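DTDP-4-dehydrorhamnose reductase (Yersinia enterocolitica, PDB 5U9C) probably catalyses the NADPH-dependent reduction of dTDP-4-dehydro-beta-L-rhamnose to dTDP-L-rhamnose, closing the pathway that makes this activated sugar. Local coordinates at residues R142-W156 with H211-R225. Residues are numbered along the deposited sequence; the frame is centred on the assembly and turned at random.
Sequences RNACTNNHLIIRAGW and HTGTLHFASSGTISR
R153 and H216 are paired across neighbouring parallel strands, 149-154 and 213-217, and their side chains cross obliquely before joining edge to edge: NH1 of R153 gives a hydrogen bond of 3.1 Å to NE2 of H216, in both the ring plane and the guanidinium plane, although these planes stand 61° apart. The arginine, extended from CG to NE, runs its CD along the imidazole. The carbonyl of E263 binds ND1 of H216. T214, on the same face of the sheet, meets R153 and also R142, which reaches in from helix 129-144. With OG1 anti to the carbonyl carbon (chi1 -68°), T214 sets this hydroxyl at the edge of the R142 guanidinium, accepting from NH1 at 2.7 Å, and leaves CG2 over one face of the R153 guanidinium. E138 forms salt bridges with both arginines. A water links T214 OG1, R142 NE and H149 NE2; the other ring nitrogen of H149, ND1, is tied to C145 O at 2.7 Å. On the other side of the sheet, I152 CG2 meets F217 CB at 3.7 Å and L150 CD1 meets H211 CD2 at 3.7 Å; I152, F217 and L150, branched or aromatic, suit packing against helix 196-209. G213 adopts backbone angles that a side chain would strain. Beyond the strands, the R225 guanidinium lies flat on the W156 indole, planes 6° apart, in a cation-pi stack near F168, a residue seen to bind (R)-malate. Five backbone hydrogen bonds make 213-217 the outermost strand, within this chain, of a parallel six-stranded Rossmann-type sheet, consistent with probable use of NADPH.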
ATOM      1  N   ARG D 142     -24.997 -13.888  -7.021  1.00 41.08           N
ATOM      2  CA  ARG D 142     -24.872 -13.408  -8.419  1.00 45.63           C
ATOM      3  C   ARG D 142     -24.663 -14.493  -9.432  1.00 45.93           C
ATOM      4  O   ARG D 142     -25.316 -14.488 -10.478  1.00 50.78           O
ATOM      5  CB  ARG D 142     -23.704 -12.429  -8.603  1.00 47.17           C
ATOM      6  CG  ARG D 142     -23.957 -11.085  -8.004  1.00 47.73           C
ATOM      7  CD  ARG D 142     -23.047 -10.019  -8.604  1.00 47.78           C
ATOM      8  NE  ARG D 142     -23.227  -8.817  -7.816  1.00 42.88           N
ATOM      9  CZ  ARG D 142     -22.636  -8.611  -6.647  1.00 43.52           C
ATOM     10  NH1 ARG D 142     -22.894  -7.502  -5.970  1.00 39.51           N
ATOM     11  NH2 ARG D 142     -21.805  -9.522  -6.141  1.00 44.45           N
ATOM     12  N   ASN D 143     -23.715 -15.380  -9.139  1.00 43.55           N
ATOM     13  CA  ASN D 143     -23.406 -16.490 -10.010  1.00 47.72           C
ATOM     14  C   ASN D 143     -24.612 -17.452 -10.220  1.00 48.30           C
ATOM     15  O   ASN D 143     -24.853 -17.888 -11.331  1.00 47.25           O
ATOM     16  CB  ASN D 143     -22.182 -17.254  -9.491  1.00 49.10           C
ATOM     17  CG  ASN D 143     -20.913 -16.392  -9.458  1.00 55.65           C
ATOM     18  OD1 ASN D 143     -20.940 -15.187  -9.752  1.00 57.53           O
ATOM     19  ND2 ASN D 143     -19.802 -17.003  -9.057  1.00 56.22           N
ATOM     20  N   ALA D 144     -25.376 -17.736  -9.167  1.00 42.91           N
ATOM     21  CA  ALA D 144     -26.526 -18.650  -9.269  1.00 42.19           C
ATOM     22  C   ALA D 144     -27.802 -18.024  -9.844  1.00 43.93           C
ATOM     23  O   ALA D 144     -28.454 -18.636 -10.684  1.00 43.69           O
ATOM     24  CB  ALA D 144     -26.836 -19.244  -7.902  1.00 40.43           C
ATOM     25  N   CYS D 145     -28.167 -16.831  -9.375  1.00 43.83           N
ATOM     26  CA  CYS D 145     -29.418 -16.157  -9.778  1.00 47.72           C
ATOM     27  C   CYS D 145     -29.189 -14.875 -10.557  1.00 49.37           C
ATOM     28  O   CYS D 145     -29.852 -13.863 -10.305  1.00 48.04           O
ATOM     29  CB  CYS D 145     -30.212 -15.823  -8.517  1.00 49.45           C
ATOM     30  SG  CYS D 145     -30.537 -17.264  -7.499  1.00 51.19           S
ATOM     31  N   THR D 146     -28.308 -14.945 -11.546  1.00 51.46           N
ATOM     32  CA  THR D 146     -27.881 -13.758 -12.316  1.00 54.41           C
ATOM     33  C   THR D 146     -28.943 -12.733 -12.711  1.00 50.28           C
ATOM     34  O   THR D 146     -28.758 -11.546 -12.459  1.00 52.34           O
ATOM     35  CB  THR D 146     -27.083 -14.156 -13.577  1.00 57.37           C
ATOM     36  OG1 THR D 146     -26.045 -15.060 -13.201  1.00 60.49           O
ATOM     37  CG2 THR D 146     -26.448 -12.922 -14.230  1.00 58.68           C
ATOM     38  N   ASN D 147     -30.039 -13.162 -13.311  1.00 45.53           N
ATOM     39  CA  ASN D 147     -31.025 -12.185 -13.775  1.00 48.89           C
ATOM     40  C   ASN D 147     -32.247 -12.120 -12.852  1.00 43.61           C
ATOM     41  O   ASN D 147     -33.279 -11.549 -13.213  1.00 45.59           O
ATOM     42  CB  ASN D 147     -31.455 -12.548 -15.210  1.00 52.00           C
ATOM     43  CG  ASN D 147     -31.990 -11.358 -15.992  1.00 61.48           C
ATOM     44  OD1 ASN D 147     -31.500 -10.235 -15.854  1.00 71.98           O
ATOM     45  ND2 ASN D 147     -32.966 -11.612 -16.878  1.00 69.43           N
ATOM     46  N   ASN D 148     -32.132 -12.673 -11.653  1.00 38.23           N
ATOM     47  CA  ASN D 148     -33.285 -12.712 -10.772  1.00 38.08           C
ATOM     48  C   ASN D 148     -32.881 -12.624  -9.299  1.00 34.38           C
ATOM     49  O   ASN D 148     -33.310 -13.432  -8.477  1.00 33.52           O
ATOM     50  CB  ASN D 148     -34.065 -14.009 -11.074  1.00 38.80           C
ATOM     51  CG  ASN D 148     -35.526 -13.930 -10.684  1.00 40.53           C
ATOM     52  OD1 ASN D 148     -36.137 -12.857 -10.684  1.00 39.95           O
ATOM     53  ND2 ASN D 148     -36.119 -15.089 -10.413  1.00 43.47           N
ATOM     54  N   HIS D 149     -32.024 -11.652  -8.973  1.00 31.39           N
ATOM     55  CA  HIS D 149     -31.624 -11.430  -7.590  1.00 30.50           C
ATOM     56  C   HIS D 149     -31.525  -9.946  -7.320  1.00 28.83           C
ATOM     57  O   HIS D 149     -31.405  -9.127  -8.264  1.00 28.13           O
ATOM     58  CB  HIS D 149     -30.265 -12.045  -7.290  1.00 31.56           C
ATOM     59  CG  HIS D 149     -29.129 -11.335  -7.960  1.00 33.92           C
ATOM     60  ND1 HIS D 149     -28.681 -11.667  -9.223  1.00 35.41           N
ATOM     61  CD2 HIS D 149     -28.365 -10.292  -7.551  1.00 34.25           C
ATOM     62  CE1 HIS D 149     -27.685 -10.862  -9.559  1.00 36.68           C
ATOM     63  NE2 HIS D 149     -27.484 -10.010  -8.572  1.00 36.06           N
ATOM     64  N   LEU D 150     -31.556  -9.615  -6.036  1.00 25.17           N
ATOM     65  CA  LEU D 150     -31.343  -8.250  -5.576  1.00 25.34           C
ATOM     66  C   LEU D 150     -30.437  -8.316  -4.346  1.00 24.89           C
ATOM     67  O   LEU D 150     -30.744  -9.015  -3.363  1.00 25.55           O
ATOM     68  CB  LEU D 150     -32.647  -7.540  -5.241  1.00 25.46           C
ATOM     69  CG  LEU D 150     -32.497  -6.099  -4.722  1.00 26.03           C
ATOM     70  CD1 LEU D 150     -31.726  -5.217  -5.696  1.00 27.72           C
ATOM     71  CD2 LEU D 150     -33.843  -5.469  -4.410  1.00 25.88           C
ATOM     72  N   ILE D 151     -29.315  -7.612  -4.413  1.00 23.71           N
ATOM     73  CA  ILE D 151     -28.368  -7.535  -3.304  1.00 23.69           C
ATOM     74  C   ILE D 151     -28.404  -6.102  -2.819  1.00 23.66           C
ATOM     75  O   ILE D 151     -28.186  -5.162  -3.613  1.00 23.69           O
ATOM     76  CB  ILE D 151     -26.954  -7.910  -3.760  1.00 24.25           C
ATOM     77  CG1 ILE D 151     -26.906  -9.411  -4.057  1.00 25.31           C
ATOM     78  CG2 ILE D 151     -25.920  -7.537  -2.693  1.00 24.60           C
ATOM     79  CD1 ILE D 151     -25.685  -9.842  -4.846  1.00 26.90           C
ATOM     80  N   ILE D 152     -28.729  -5.927  -1.543  1.00 25.62           N
ATOM     81  CA  ILE D 152     -28.793  -4.604  -0.937  1.00 25.01           C
ATOM     82  C   ILE D 152     -27.742  -4.518   0.153  1.00 24.22           C
ATOM     83  O   ILE D 152     -27.713  -5.343   1.083  1.00 24.52           O
ATOM     84  CB  ILE D 152     -30.145  -4.306  -0.307  1.00 26.44           C
ATOM     85  CG1 ILE D 152     -31.274  -4.496  -1.324  1.00 27.13           C
ATOM     86  CG2 ILE D 152     -30.145  -2.882   0.266  1.00 26.67           C
ATOM     87  CD1 ILE D 152     -32.653  -4.268  -0.737  1.00 28.83           C
ATOM     88  N   ARG D 153     -26.890  -3.515   0.053  1.00 23.26           N
ATOM     89  CA  ARG D 153     -25.871  -3.293   1.062  1.00 23.35           C
ATOM     90  C   ARG D 153     -26.361  -2.192   1.989  1.00 23.80           C
ATOM     91  O   ARG D 153     -26.678  -1.088   1.549  1.00 23.92           O
ATOM     92  CB  ARG D 153     -24.526  -2.921   0.435  1.00 23.25           C
ATOM     93  CG  ARG D 153     -23.968  -3.957  -0.533  1.00 24.05           C
ATOM     94  CD  ARG D 153     -22.545  -3.615  -0.958  1.00 24.24           C
ATOM     95  NE  ARG D 153     -21.964  -4.581  -1.876  1.00 24.75           N
ATOM     96  CZ  ARG D 153     -21.497  -4.342  -3.102  1.00 26.29           C
ATOM     97  NH1 ARG D 153     -21.463  -3.114  -3.625  1.00 26.01           N
ATOM     98  NH2 ARG D 153     -20.988  -5.353  -3.796  1.00 26.25           N
ATOM     99  N   ALA D 154     -26.474  -2.537   3.270  1.00 24.96           N
ATOM    100  CA  ALA D 154     -26.865  -1.601   4.325  1.00 25.42           C
ATOM    101  C   ALA D 154     -25.621  -1.259   5.140  1.00 24.11           C
ATOM    102  O   ALA D 154     -24.667  -2.035   5.198  1.00 24.87           O
ATOM    103  CB  ALA D 154     -27.919  -2.222   5.239  1.00 25.97           C
ATOM    104  N   GLY D 155     -25.642  -0.093   5.755  1.00 23.87           N
ATOM    105  CA  GLY D 155     -24.549   0.375   6.590  1.00 24.87           C
ATOM    106  C   GLY D 155     -24.851   0.027   8.044  1.00 26.22           C
ATOM    107  O   GLY D 155     -25.240  -1.105   8.352  1.00 27.41           O
ATOM    108  N   TRP D 156     -24.666   0.991   8.942  1.00 25.61           N
ATOM    109  CA  TRP D 156     -24.963   0.776  10.368  1.00 26.05           C
ATOM    110  C   TRP D 156     -26.483   0.807  10.575  1.00 26.42           C
ATOM    111  O   TRP D 156     -27.110   1.877  10.512  1.00 25.64           O
ATOM    112  CB  TRP D 156     -24.292   1.842  11.222  1.00 27.54           C
ATOM    113  CG  TRP D 156     -22.778   1.836  11.142  1.00 27.86           C
ATOM    114  CD1 TRP D 156     -21.972   0.763  10.890  1.00 28.67           C
ATOM    115  CD2 TRP D 156     -21.910   2.915  11.489  1.00 27.44           C
ATOM    116  NE1 TRP D 156     -20.646   1.137  10.985  1.00 30.75           N
ATOM    117  CE2 TRP D 156     -20.586   2.448  11.372  1.00 29.67           C
ATOM    118  CE3 TRP D 156     -22.120   4.239  11.847  1.00 27.40           C
ATOM    119  CZ2 TRP D 156     -19.486   3.266  11.607  1.00 29.48           C
ATOM    120  CZ3 TRP D 156     -21.016   5.051  12.085  1.00 28.23           C
ATOM    121  CH2 TRP D 156     -19.724   4.563  11.963  1.00 28.37           C
ATOM    122  N   HIS D 211     -37.307  -5.786  -8.597  1.00 32.36           N
ATOM    123  CA  HIS D 211     -36.090  -5.057  -8.953  1.00 32.23           C
ATOM    124  C   HIS D 211     -34.890  -5.988  -8.797  1.00 30.37           C
ATOM    125  O   HIS D 211     -34.859  -6.820  -7.886  1.00 30.15           O
ATOM    126  CB  HIS D 211     -35.917  -3.801  -8.084  1.00 33.18           C
ATOM    127  CG  HIS D 211     -34.718  -3.000  -8.450  1.00 33.45           C
ATOM    128  ND1 HIS D 211     -34.614  -2.340  -9.652  1.00 36.63           N
ATOM    129  CD2 HIS D 211     -33.554  -2.781  -7.797  1.00 34.43           C
ATOM    130  CE1 HIS D 211     -33.436  -1.747  -9.726  1.00 36.65           C
ATOM    131  NE2 HIS D 211     -32.776  -1.999  -8.612  1.00 35.72           N
ATOM    132  N   THR D 212     -33.917  -5.872  -9.700  1.00 29.60           N
ATOM    133  CA  THR D 212     -32.739  -6.740  -9.680  1.00 29.35           C
ATOM    134  C   THR D 212     -31.414  -5.976  -9.711  1.00 29.65           C
ATOM    135  O   THR D 212     -31.364  -4.823 -10.113  1.00 29.88           O
ATOM    136  CB  THR D 212     -32.739  -7.738 -10.863  1.00 29.61           C
ATOM    137  OG1 THR D 212     -32.788  -7.024 -12.094  1.00 30.54           O
ATOM    138  CG2 THR D 212     -33.943  -8.705 -10.800  1.00 30.16           C
ATOM    139  N   GLY D 213     -30.339  -6.648  -9.303  1.00 28.48           N
ATOM    140  CA  GLY D 213     -29.004  -6.043  -9.315  1.00 28.19           C
ATOM    141  C   GLY D 213     -28.454  -5.798  -7.919  1.00 27.06           C
ATOM    142  O   GLY D 213     -28.802  -6.511  -6.997  1.00 25.67           O
ATOM    143  N   THR D 214     -27.581  -4.801  -7.791  1.00 26.00           N
ATOM    144  CA  THR D 214     -26.931  -4.467  -6.520  1.00 26.68           C
ATOM    145  C   THR D 214     -27.187  -2.998  -6.197  1.00 26.71           C
ATOM    146  O   THR D 214     -27.002  -2.123  -7.057  1.00 27.07           O
ATOM    147  CB  THR D 214     -25.419  -4.779  -6.561  1.00 28.45           C
ATOM    148  OG1 THR D 214     -25.225  -6.205  -6.636  1.00 29.64           O
ATOM    149  CG2 THR D 214     -24.700  -4.279  -5.284  1.00 29.31           C
ATOM    150  N   LEU D 215     -27.606  -2.733  -4.963  0.50 25.21           N
ATOM    151  CA  LEU D 215     -27.875  -1.380  -4.495  0.50 25.18           C
ATOM    152  C   LEU D 215     -27.303  -1.141  -3.114  0.50 24.70           C
ATOM    153  O   LEU D 215     -27.151  -2.064  -2.325  0.50 24.63           O
ATOM    154  CB  LEU D 215     -29.379  -1.140  -4.414  0.50 25.36           C
ATOM    155  CG  LEU D 215     -30.159  -0.982  -5.706  0.50 26.37           C
ATOM    156  CD1 LEU D 215     -31.649  -1.094  -5.440  0.50 26.79           C
ATOM    157  CD2 LEU D 215     -29.816   0.354  -6.356  0.50 26.48           C
ATOM    158  N   HIS D 216     -26.977   0.113  -2.850  1.00 24.63           N
ATOM    159  CA  HIS D 216     -26.549   0.572  -1.538  1.00 24.29           C
ATOM    160  C   HIS D 216     -27.752   1.318  -0.984  1.00 25.02           C
ATOM    161  O   HIS D 216     -28.278   2.206  -1.650  1.00 23.07           O
ATOM    162  CB  HIS D 216     -25.404   1.555  -1.703  1.00 24.48           C
ATOM    163  CG  HIS D 216     -24.114   0.912  -2.070  1.00 24.25           C
ATOM    164  ND1 HIS D 216     -22.925   1.606  -2.093  1.00 24.40           N
ATOM    165  CD2 HIS D 216     -23.804  -0.385  -2.308  1.00 24.49           C
ATOM    166  CE1 HIS D 216     -21.945   0.776  -2.406  1.00 25.55           C
ATOM    167  NE2 HIS D 216     -22.452  -0.434  -2.556  1.00 25.26           N
ATOM    168  N   PHE D 217     -28.178   0.981   0.232  1.00 24.72           N
ATOM    169  CA  PHE D 217     -29.324   1.642   0.840  1.00 25.93           C
ATOM    170  C   PHE D 217     -28.909   2.223   2.194  1.00 26.00           C
ATOM    171  O   PHE D 217     -28.742   1.493   3.192  1.00 24.76           O
ATOM    172  CB  PHE D 217     -30.534   0.691   0.968  1.00 25.48           C
ATOM    173  CG  PHE D 217     -31.820   1.405   1.349  1.00 26.62           C
ATOM    174  CD1 PHE D 217     -32.071   1.741   2.669  1.00 27.47           C
ATOM    175  CD2 PHE D 217     -32.751   1.769   0.391  1.00 27.93           C
ATOM    176  CE1 PHE D 217     -33.219   2.410   3.030  1.00 28.03           C
ATOM    177  CE2 PHE D 217     -33.913   2.436   0.753  1.00 29.20           C
ATOM    178  CZ  PHE D 217     -34.146   2.754   2.075  1.00 29.18           C
ATOM    179  N   ALA D 218     -28.729   3.545   2.216  1.00 25.14           N
ATOM    180  CA  ALA D 218     -28.307   4.247   3.429  1.00 24.83           C
ATOM    181  C   ALA D 218     -28.627   5.730   3.382  1.00 25.34           C
ATOM    182  O   ALA D 218     -28.695   6.331   2.293  1.00 23.99           O
ATOM    183  CB  ALA D 218     -26.805   4.072   3.630  1.00 24.77           C
ATOM    184  N   SER D 219     -28.793   6.319   4.564  1.00 24.01           N
ATOM    185  CA  SER D 219     -29.015   7.748   4.674  1.00 26.08           C
ATOM    186  C   SER D 219     -27.760   8.476   4.175  1.00 26.44           C
ATOM    187  O   SER D 219     -26.643   7.944   4.249  1.00 24.36           O
ATOM    188  CB  SER D 219     -29.309   8.143   6.124  1.00 26.76           C
ATOM    189  OG  SER D 219     -30.445   7.472   6.627  1.00 26.88           O
ATOM    190  N   SER D 220     -27.958   9.690   3.682  0.70 27.69           N
ATOM    191  CA  SER D 220     -26.866  10.503   3.169  0.70 29.41           C
ATOM    192  C   SER D 220     -26.008  11.030   4.324  0.70 29.60           C
ATOM    193  O   SER D 220     -26.535  11.598   5.283  0.70 28.54           O
ATOM    194  CB  SER D 220     -27.436  11.669   2.351  0.70 31.35           C
ATOM    195  OG  SER D 220     -26.416  12.523   1.885  0.70 34.48           O
ATOM    196  N   GLY D 221     -24.695  10.834   4.235  1.00 28.20           N
ATOM    197  CA  GLY D 221     -23.781  11.316   5.268  1.00 29.11           C
ATOM    198  C   GLY D 221     -22.804  10.244   5.698  1.00 28.74           C
ATOM    199  O   GLY D 221     -23.176   9.074   5.840  1.00 30.16           O
ATOM    200  N   THR D 222     -21.548  10.652   5.854  1.00 28.34           N
ATOM    201  CA  THR D 222     -20.465   9.783   6.329  1.00 28.64           C
ATOM    202  C   THR D 222     -20.103  10.374   7.666  1.00 26.92           C
ATOM    203  O   THR D 222     -19.496  11.434   7.727  1.00 27.10           O
ATOM    204  CB  THR D 222     -19.283   9.796   5.356  1.00 29.08           C
ATOM    205  OG1 THR D 222     -19.760   9.374   4.088  1.00 30.31           O
ATOM    206  CG2 THR D 222     -18.205   8.843   5.797  1.00 29.75           C
ATOM    207  N   ILE D 223     -20.437   9.643   8.729  1.00 26.31           N
ATOM    208  CA  ILE D 223     -20.324  10.128  10.097  1.00 25.87           C
ATOM    209  C   ILE D 223     -19.737   9.103  11.052  1.00 24.99           C
ATOM    210  O   ILE D 223     -19.637   7.937  10.726  1.00 24.73           O
ATOM    211  CB  ILE D 223     -21.744  10.505  10.601  1.00 27.20           C
ATOM    212  CG1 ILE D 223     -22.672   9.293  10.404  1.00 28.38           C
ATOM    213  CG2 ILE D 223     -22.241  11.713   9.829  1.00 28.85           C
ATOM    214  CD1 ILE D 223     -24.112   9.486  10.702  1.00 31.14           C
ATOM    215  N   SER D 224     -19.357   9.557  12.236  1.00 24.83           N
ATOM    216  CA  SER D 224     -18.782   8.662  13.264  1.00 24.91           C
ATOM    217  C   SER D 224     -19.845   8.351  14.283  1.00 24.78           C
ATOM    218  O   SER D 224     -20.892   9.027  14.320  1.00 24.85           O
ATOM    219  CB  SER D 224     -17.616   9.340  13.999  1.00 24.46           C
ATOM    220  OG  SER D 224     -18.063  10.456  14.770  1.00 25.01           O
ATOM    221  N   ARG D 225     -19.564   7.373  15.139  1.00 24.54           N
ATOM    222  CA  ARG D 225     -20.474   7.044  16.238  1.00 26.55           C
ATOM    223  C   ARG D 225     -20.572   8.237  17.168  1.00 25.83           C
ATOM    224  O   ARG D 225     -21.612   8.455  17.778  1.00 25.00           O
ATOM    225  CB  ARG D 225     -19.997   5.838  17.025  1.00 29.34           C
ATOM    226  CG  ARG D 225     -19.911   4.542  16.242  1.00 32.65           C
ATOM    227  CD  ARG D 225     -21.248   4.113  15.696  1.00 38.89           C
ATOM    228  NE  ARG D 225     -21.186   2.733  15.205  1.00 43.76           N
ATOM    229  CZ  ARG D 225     -22.240   2.010  14.846  1.00 45.84           C
ATOM    230  NH1 ARG D 225     -23.486   2.513  14.924  1.00 47.42           N
ATOM    231  NH2 ARG D 225     -22.047   0.764  14.421  1.00 47.77           N
TER
HETATM  232  O   HOH W   1     -25.779  -7.732  -8.789  1.00 28.22           O